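Local structure of peptidase S15/CocE/NonD (Thaumarchaeota archaeon SCGC AB-539-E09, 4PF1) at residues V470-E476 against R571-Q577; P477-L482 against F566-I572; K506-V510 against S563-L567. The protein is a serine aminopeptidase of the alpha/beta hydrolase fold that probably cleaves residues from the N-termini of peptides. All blocks are in the same frame, centred on the assembly; numbering follows the deposited sequence.

In the fold
All three contacts lie in the C-terminal non-catalytic domain. Segments 470-476 and 477-482 come first along the chain, then 506-510 and finally the run 563-577, which nests contacts 2 and 3 within the loop closed by contact 1. Strand 571-577 is common: it pairs with 471-474 in contact 1, follows the turn of contact 2, and has strand 502-510 of contact 3 as its other neighbour in a four-stranded antiparallel sheet. Centres of contacts 1 and 2 lie about 14 Å apart, of contacts 1 and 3 about 11 Å, of contacts 2 and 3 about 9 Å. Contact 1 forms the outer pairing of this sheet, while contacts 2 and 3 join it to the small 482-486/562-566 ladder.

Contact 1: V470-E476 against R571-Q577; sequences VLVWATE and RIMVQVQ
Thr475 OG1 works in two directions: it accepts the backbone N-H of Ile572 at 3.1 Å, almost straight (175°), and donates to Glu476 O. A chi1 of 71° sets the hydroxyl between the backbone N and the carbonyl carbon, where it can meet both Ile572 N and Glu476 O, and turns CG2 toward Ile572 CB. Replacing this threonine by a valine would probably leave Ile572 N without its acceptor and Glu476 O without the hydroxyl that donates to it. Thr475 N reaches Ile572 O at 3.0 Å, so the hydroxyl supplies this pair's second bond where the regular ladder has ended. Within the ladder, Leu471 pairs with Val576 and Trp473 with Val574 through two hydrogen bonds each, the shortest being Leu471 N to Val576 O (2.8 Å). On the face carrying these four residues, the benzo ring of Trp473 meets two valines: CE3 lies 3.8 Å from Val574 CG1, while Val576 CG2 comes up to the edge at CZ3 (3.7 Å). The indole NE1 bonds to Asp426, and strand 606-625 packs on this face. On the face of Val472 and Ala474, the bent end of Met573 brings CE to 3.7 Å from Val472 CG1. Such an antiparallel edge pairing, with one face turned to a second sheet, is characteristic of the beta-sandwich, jelly-roll-like C-terminal domain of the S15 family.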
# COMPACT_ATOMS: atom_id res chain seq x y z
N VAL A 470 -5.02 -30.46 -15.31
CA VAL A 470 -4.60 -29.47 -16.31
C VAL A 470 -3.39 -30.04 -17.08
O VAL A 470 -2.51 -30.63 -16.47
CB VAL A 470 -4.26 -28.08 -15.66
CG1 VAL A 470 -3.75 -27.08 -16.70
CG2 VAL A 470 -5.46 -27.50 -14.91
N LEU A 471 -3.36 -29.87 -18.42
CA LEU A 471 -2.23 -30.31 -19.23
C LEU A 471 -1.36 -29.12 -19.56
O LEU A 471 -1.87 -28.02 -19.76
CB LEU A 471 -2.68 -31.01 -20.52
CG LEU A 471 -3.43 -32.34 -20.37
CD1 LEU A 471 -3.79 -32.89 -21.72
CD2 LEU A 471 -2.60 -33.38 -19.59
N VAL A 472 -0.03 -29.32 -19.57
CA VAL A 472 0.92 -28.23 -19.81
C VAL A 472 1.98 -28.66 -20.84
O VAL A 472 2.49 -29.78 -20.78
CB VAL A 472 1.60 -27.75 -18.48
CG1 VAL A 472 2.39 -26.47 -18.70
CG2 VAL A 472 0.57 -27.55 -17.36
N TRP A 473 2.31 -27.74 -21.77
CA TRP A 473 3.36 -27.90 -22.78
C TRP A 473 4.11 -26.58 -22.90
O TRP A 473 3.48 -25.52 -22.87
CB TRP A 473 2.79 -28.31 -24.15
CG TRP A 473 2.01 -29.59 -24.14
CD1 TRP A 473 2.49 -30.86 -24.29
CD2 TRP A 473 0.59 -29.71 -24.03
NE1 TRP A 473 1.46 -31.77 -24.27
CE2 TRP A 473 0.28 -31.09 -24.11
CE3 TRP A 473 -0.47 -28.79 -23.90
CZ2 TRP A 473 -1.04 -31.56 -24.04
CZ3 TRP A 473 -1.77 -29.26 -23.83
CH2 TRP A 473 -2.04 -30.63 -23.93
N ALA A 474 5.44 -26.63 -23.02
CA ALA A 474 6.24 -25.42 -23.13
C ALA A 474 7.48 -25.65 -23.98
O ALA A 474 8.05 -26.74 -23.96
CB ALA A 474 6.66 -24.94 -21.74
N THR A 475 7.88 -24.61 -24.73
CA THR A 475 9.10 -24.64 -25.54
C THR A 475 10.30 -24.48 -24.61
O THR A 475 10.12 -24.15 -23.43
CB THR A 475 9.09 -23.50 -26.59
OG1 THR A 475 9.27 -22.24 -25.93
CG2 THR A 475 7.82 -23.47 -27.44
N GLU A 476 11.53 -24.66 -25.12
CA GLU A 476 12.73 -24.37 -24.34
C GLU A 476 12.92 -22.84 -24.35
O GLU A 476 12.29 -22.18 -25.19
CB GLU A 476 13.95 -25.11 -24.91
CG GLU A 476 14.03 -26.59 -24.53
CD GLU A 476 14.00 -26.91 -23.04
OE1 GLU A 476 14.79 -26.31 -22.28
OE2 GLU A 476 13.20 -27.78 -22.64
N ARG A 571 9.58 -18.44 -22.71
CA ARG A 571 9.06 -19.68 -23.28
C ARG A 571 7.64 -19.47 -23.79
O ARG A 571 6.92 -18.61 -23.26
CB ARG A 571 9.06 -20.82 -22.24
CG ARG A 571 10.42 -21.23 -21.68
CD ARG A 571 10.23 -22.38 -20.71
NE ARG A 571 11.36 -22.56 -19.80
CZ ARG A 571 11.99 -23.72 -19.60
NH1 ARG A 571 11.62 -24.80 -20.27
NH2 ARG A 571 13.00 -23.79 -18.74
N ILE A 572 7.22 -20.26 -24.78
CA ILE A 572 5.84 -20.23 -25.27
C ILE A 572 5.15 -21.42 -24.60
O ILE A 572 5.66 -22.54 -24.67
CB ILE A 572 5.70 -20.27 -26.83
CG1 ILE A 572 6.54 -19.15 -27.49
CG2 ILE A 572 4.22 -20.17 -27.23
CD1 ILE A 572 6.83 -19.34 -28.97
N MET A 573 4.05 -21.16 -23.88
CA MET A 573 3.35 -22.22 -23.16
C MET A 573 1.92 -22.40 -23.64
O MET A 573 1.25 -21.43 -24.01
CB MET A 573 3.36 -21.93 -21.65
CG MET A 573 2.61 -22.95 -20.81
SD MET A 573 2.72 -22.60 -19.04
CE MET A 573 4.31 -23.33 -18.67
N VAL A 574 1.46 -23.65 -23.62
CA VAL A 574 0.09 -24.03 -23.92
C VAL A 574 -0.47 -24.81 -22.72
O VAL A 574 0.15 -25.78 -22.27
CB VAL A 574 -0.04 -24.82 -25.26
CG1 VAL A 574 -1.43 -25.43 -25.42
CG2 VAL A 574 0.30 -23.93 -26.45
N GLN A 575 -1.61 -24.36 -22.18
CA GLN A 575 -2.31 -25.03 -21.08
C GLN A 575 -3.70 -25.44 -21.54
O GLN A 575 -4.39 -24.66 -22.20
CB GLN A 575 -2.38 -24.15 -19.83
CG GLN A 575 -1.09 -24.16 -19.00
CD GLN A 575 -1.18 -23.39 -17.70
OE1 GLN A 575 -2.25 -23.23 -17.10
NE2 GLN A 575 -0.04 -22.93 -17.20
N VAL A 576 -4.09 -26.71 -21.28
CA VAL A 576 -5.42 -27.23 -21.64
C VAL A 576 -6.12 -27.78 -20.38
O VAL A 576 -5.54 -28.55 -19.62
CB VAL A 576 -5.35 -28.28 -22.79
CG1 VAL A 576 -6.66 -29.08 -22.91
CG2 VAL A 576 -5.03 -27.61 -24.12
N GLN A 577 -7.38 -27.36 -20.16
CA GLN A 577 -8.21 -27.79 -19.03
C GLN A 577 -9.67 -27.94 -19.48
O GLN A 577 -9.99 -27.62 -20.63
CB GLN A 577 -8.06 -26.82 -17.84
CG GLN A 577 -8.35 -25.36 -18.17
CD GLN A 577 -7.95 -24.44 -17.04
OE1 GLN A 577 -6.78 -24.38 -16.65
NE2 GLN A 577 -8.91 -23.70 -16.51

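Contact 2: P477-L482 against F566-I572; sequences PLKEPL and FLPGHRI
Leu478 drives one methyl into the tight side of this contact, with CD1 3.5 Å from Phe566 CB. Its CG stands anti to the carbonyl carbon (chi1 -62°), which lays the branch across the start of the phenylalanine side chain while CG rests against His570 O. Ile572 covers one face of the Phe566 ring, its CG1 3.6 Å above the centre. Leu482 runs alongside Phe566 and meets Ile572 at about a right angle; its CD2 lies 4.0 Å from Phe566 CD2 and 3.9 Å from Ile572 CD1, so a single methyl touches both. Backbone bonds hold these groups in place. Leu482 and Phe566 form an antiparallel hydrogen-bonded pair, with Phe566 N reaching Leu482 O at 2.7 Å. Further along, Leu478 N bonds to His570 O and Leu478 O receives Gly569 N at 2.8 Å.

The outer side is looser and largely prolines and charged residues facing solvent. Pro481 CD comes no nearer than 4.1 Å to Pro568 CG, the rings crossing obliquely, while Lys479 and Glu480 leave the backbone away from the partner segment. At the other end Pro477 CD sits over a face of the Arg571 guanidinium; because this is one of two modelled conformers of the arginine, the contact is doubtful. Leu567 to His570 form a type II beta turn, closed by His570 N to Leu567 O, with Gly569 in the third position at a positive phi of 91°. His570 leaves the backbone away from the 477-482 loop, and its ND1 bonds to Asp509 OD1. The whole is a beta turn linking two successive strands, 562-566 and 571-577, braced along one side by the loop that joins strands 471-474 and 482-486.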
# COMPACT_ATOMS: atom_id res chain seq x y z
N PRO A 477 13.70 -22.22 -23.42
CA PRO A 477 13.86 -20.74 -23.48
C PRO A 477 14.38 -20.30 -24.85
O PRO A 477 15.32 -20.89 -25.37
CB PRO A 477 14.87 -20.44 -22.37
CG PRO A 477 14.84 -21.62 -21.48
CD PRO A 477 14.51 -22.80 -22.33
N LEU A 478 13.70 -19.30 -25.46
CA LEU A 478 14.04 -18.79 -26.79
C LEU A 478 15.38 -18.09 -26.80
O LEU A 478 15.70 -17.35 -25.87
CB LEU A 478 12.94 -17.84 -27.30
CG LEU A 478 11.54 -18.44 -27.49
CD1 LEU A 478 10.56 -17.37 -27.84
CD2 LEU A 478 11.53 -19.53 -28.56
N LYS A 479 16.19 -18.35 -27.84
CA LYS A 479 17.52 -17.75 -27.98
C LYS A 479 17.44 -16.45 -28.78
O LYS A 479 18.33 -15.60 -28.66
CB LYS A 479 18.49 -18.74 -28.63
CG LYS A 479 18.86 -19.90 -27.70
CD LYS A 479 20.18 -20.54 -28.10
CE LYS A 479 20.95 -21.04 -26.90
NZ LYS A 479 21.58 -19.93 -26.13
N GLU A 480 16.37 -16.28 -29.57
CA GLU A 480 16.12 -15.08 -30.36
C GLU A 480 14.64 -14.68 -30.23
O GLU A 480 13.81 -15.52 -29.86
CB GLU A 480 16.51 -15.31 -31.84
CG GLU A 480 18.01 -15.38 -32.10
CD GLU A 480 18.82 -14.11 -31.91
OE1 GLU A 480 20.05 -14.22 -31.68
OE2 GLU A 480 18.25 -13.00 -32.04
N PRO A 481 14.26 -13.40 -30.50
CA PRO A 481 12.84 -13.02 -30.36
C PRO A 481 11.92 -13.68 -31.39
O PRO A 481 12.32 -13.88 -32.54
CB PRO A 481 12.87 -11.50 -30.54
CG PRO A 481 14.08 -11.23 -31.35
CD PRO A 481 15.09 -12.24 -30.91
N LEU A 482 10.70 -14.04 -30.97
CA LEU A 482 9.68 -14.66 -31.83
C LEU A 482 8.45 -13.75 -31.88
O LEU A 482 7.82 -13.51 -30.85
CB LEU A 482 9.32 -16.06 -31.30
CG LEU A 482 8.61 -16.99 -32.29
CD1 LEU A 482 9.18 -18.39 -32.21
CD2 LEU A 482 7.12 -17.02 -32.04
N PHE A 566 7.75 -12.68 -28.25
CA PHE A 566 8.26 -13.58 -27.22
C PHE A 566 9.77 -13.34 -27.18
O PHE A 566 10.48 -13.74 -28.10
CB PHE A 566 7.91 -15.05 -27.55
CG PHE A 566 6.45 -15.42 -27.45
CD1 PHE A 566 5.88 -15.76 -26.23
CD2 PHE A 566 5.66 -15.50 -28.60
CE1 PHE A 566 4.53 -16.12 -26.15
CE2 PHE A 566 4.32 -15.87 -28.51
CZ PHE A 566 3.76 -16.18 -27.29
N LEU A 567 10.23 -12.57 -26.19
CA LEU A 567 11.62 -12.12 -26.08
C LEU A 567 12.60 -13.26 -25.69
O LEU A 567 12.17 -14.29 -25.18
CB LEU A 567 11.72 -10.96 -25.07
CG LEU A 567 11.12 -9.62 -25.51
CD1 LEU A 567 10.88 -8.72 -24.31
CD2 LEU A 567 12.02 -8.91 -26.52
N PRO A 568 13.94 -13.09 -25.93
CA PRO A 568 14.90 -14.15 -25.54
C PRO A 568 14.84 -14.47 -24.04
O PRO A 568 14.67 -13.57 -23.22
CB PRO A 568 16.26 -13.55 -25.93
CG PRO A 568 15.95 -12.53 -26.96
CD PRO A 568 14.64 -11.95 -26.57
N GLY A 569 14.95 -15.76 -23.72
CA GLY A 569 14.84 -16.24 -22.34
C GLY A 569 13.42 -16.61 -21.96
O GLY A 569 13.21 -17.31 -20.96
N HIS A 570 12.43 -16.14 -22.75
CA HIS A 570 11.01 -16.46 -22.53
C HIS A 570 10.65 -17.79 -23.19
O HIS A 570 11.33 -18.22 -24.13
CB HIS A 570 10.10 -15.35 -23.09
CG HIS A 570 10.17 -14.04 -22.36
ND1 HIS A 570 9.11 -13.58 -21.60
CD2 HIS A 570 11.15 -13.11 -22.35
CE1 HIS A 570 9.49 -12.40 -21.14
NE2 HIS A 570 10.71 -12.07 -21.56
N ARG A 571 9.58 -18.44 -22.71
CA ARG A 571 9.06 -19.68 -23.28
C ARG A 571 7.64 -19.47 -23.79
O ARG A 571 6.92 -18.61 -23.26
CB ARG A 571 9.06 -20.82 -22.24
CG ARG A 571 10.42 -21.23 -21.68
CD ARG A 571 10.23 -22.38 -20.71
NE ARG A 571 11.36 -22.56 -19.80
CZ ARG A 571 11.99 -23.72 -19.60
NH1 ARG A 571 11.62 -24.80 -20.27
NH2 ARG A 571 13.00 -23.79 -18.74
N ILE A 572 7.22 -20.26 -24.78
CA ILE A 572 5.84 -20.23 -25.27
C ILE A 572 5.15 -21.42 -24.60
O ILE A 572 5.66 -22.54 -24.67
CB ILE A 572 5.70 -20.27 -26.83
CG1 ILE A 572 6.54 -19.15 -27.49
CG2 ILE A 572 4.22 -20.17 -27.23
CD1 ILE A 572 6.83 -19.34 -28.97

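Contact 3: K506-V510 against S563-L567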
# COMPACT_ATOMS: atom_id res chain seq x y z
N LYS A 506 -5.18 -22.21 -23.53
CA LYS A 506 -4.48 -20.98 -23.13
C LYS A 506 -3.12 -20.87 -23.79
O LYS A 506 -2.36 -21.85 -23.79
CB LYS A 506 -4.27 -20.92 -21.61
CG LYS A 506 -5.48 -21.20 -20.75
CD LYS A 506 -5.06 -21.09 -19.30
CE LYS A 506 -5.98 -21.81 -18.37
NZ LYS A 506 -5.32 -22.09 -17.06
N ILE A 507 -2.78 -19.68 -24.31
CA ILE A 507 -1.44 -19.37 -24.83
C ILE A 507 -0.78 -18.50 -23.78
O ILE A 507 -1.37 -17.52 -23.33
CB ILE A 507 -1.44 -18.73 -26.25
CG1 ILE A 507 -1.85 -19.75 -27.32
CG2 ILE A 507 -0.05 -18.10 -26.58
CD1 ILE A 507 -2.21 -19.16 -28.61
N ILE A 508 0.43 -18.87 -23.35
CA ILE A 508 1.11 -18.17 -22.27
C ILE A 508 2.54 -17.80 -22.66
O ILE A 508 3.24 -18.57 -23.33
CB ILE A 508 1.08 -19.09 -21.00
CG1 ILE A 508 -0.32 -19.12 -20.35
CG2 ILE A 508 2.17 -18.74 -19.98
CD1 ILE A 508 -0.78 -20.51 -19.92
N ASP A 509 2.99 -16.62 -22.20
CA ASP A 509 4.37 -16.19 -22.31
C ASP A 509 5.01 -16.42 -20.95
O ASP A 509 4.65 -15.75 -19.98
CB ASP A 509 4.47 -14.71 -22.75
CG ASP A 509 5.90 -14.18 -22.87
OD1 ASP A 509 6.76 -14.58 -22.05
OD2 ASP A 509 6.15 -13.34 -23.75
N VAL A 510 5.90 -17.41 -20.85
CA VAL A 510 6.61 -17.72 -19.61
C VAL A 510 7.83 -16.80 -19.52
O VAL A 510 8.74 -16.90 -20.35
CB VAL A 510 7.02 -19.21 -19.48
CG1 VAL A 510 7.60 -19.50 -18.10
CG2 VAL A 510 5.85 -20.13 -19.78
N SER A 563 -0.48 -9.80 -30.81
CA SER A 563 0.48 -8.87 -31.39
C SER A 563 1.56 -8.79 -30.37
O SER A 563 1.47 -8.01 -29.42
CB SER A 563 -0.17 -7.51 -31.68
OG SER A 563 0.68 -6.71 -32.48
N HIS A 564 2.47 -9.76 -30.42
CA HIS A 564 3.43 -9.95 -29.35
C HIS A 564 4.79 -10.42 -29.83
O HIS A 564 4.90 -11.14 -30.82
CB HIS A 564 2.85 -11.00 -28.38
CG HIS A 564 3.63 -11.21 -27.12
ND1 HIS A 564 3.65 -10.26 -26.12
CD2 HIS A 564 4.33 -12.29 -26.72
CE1 HIS A 564 4.39 -10.78 -25.16
NE2 HIS A 564 4.82 -12.00 -25.47
N THR A 565 5.82 -10.04 -29.07
CA THR A 565 7.17 -10.54 -29.27
C THR A 565 7.54 -11.38 -28.05
O THR A 565 7.60 -10.85 -26.93
CB THR A 565 8.17 -9.40 -29.53
OG1 THR A 565 7.89 -8.83 -30.80
CG2 THR A 565 9.62 -9.89 -29.51
N PHE A 566 7.75 -12.68 -28.25
CA PHE A 566 8.26 -13.58 -27.22
C PHE A 566 9.77 -13.34 -27.18
O PHE A 566 10.48 -13.74 -28.10
CB PHE A 566 7.91 -15.05 -27.55
CG PHE A 566 6.45 -15.42 -27.45
CD1 PHE A 566 5.88 -15.76 -26.23
CD2 PHE A 566 5.66 -15.50 -28.60
CE1 PHE A 566 4.53 -16.12 -26.15
CE2 PHE A 566 4.32 -15.87 -28.51
CZ PHE A 566 3.76 -16.18 -27.29
N LEU A 567 10.23 -12.57 -26.19
CA LEU A 567 11.62 -12.12 -26.08
C LEU A 567 12.60 -13.26 -25.69
O LEU A 567 12.17 -14.29 -25.18
CB LEU A 567 11.72 -10.96 -25.07
CG LEU A 567 11.12 -9.62 -25.51
CD1 LEU A 567 10.88 -8.72 -24.31
CD2 LEU A 567 12.02 -8.91 -26.52
O HOH W 1 8.07 -11.44 -24.32
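A buried His-carboxylate hydrogen bond joins strand 502-510 of the four-stranded sheet to strand 562-566 of the neighbouring two-stranded ladder. His564 NE2 donates to Asp509 OD2 at 2.6 Å (168°). The oxygen lies practically in the imidazole plane and uses its anti lone pair, while the carboxylate and ring planes stand 81° apart. With CG anti to the backbone N (chi1 179°), Asp509 extends from its strand to meet the imidazole edge. OD2 also takes a bond from a water, which donates to Thr565 O at 2.7 Å and accepts from Leu567 N, linking the carboxylate to the backbone where the strand ends. With His570 on OD1, the aspartate is held between two histidines, a setting likely to favour its charged form. His564 ND1 is bonded to Thr380. Phe566 closes the apolar side: CE1 lies 3.7 Å from Asp509 CB, and His564 CD2 points at the centre of the phenyl face from 3.7 Å, an edge-to-face stack. Ile507 CG2 approaches the phenyl edge more loosely, at CZ (4.3 Å). Within the S15 family's C-terminal domain, this His-carboxylate pair thus connects the four-stranded sheet with the 482-486/562-566 ladder.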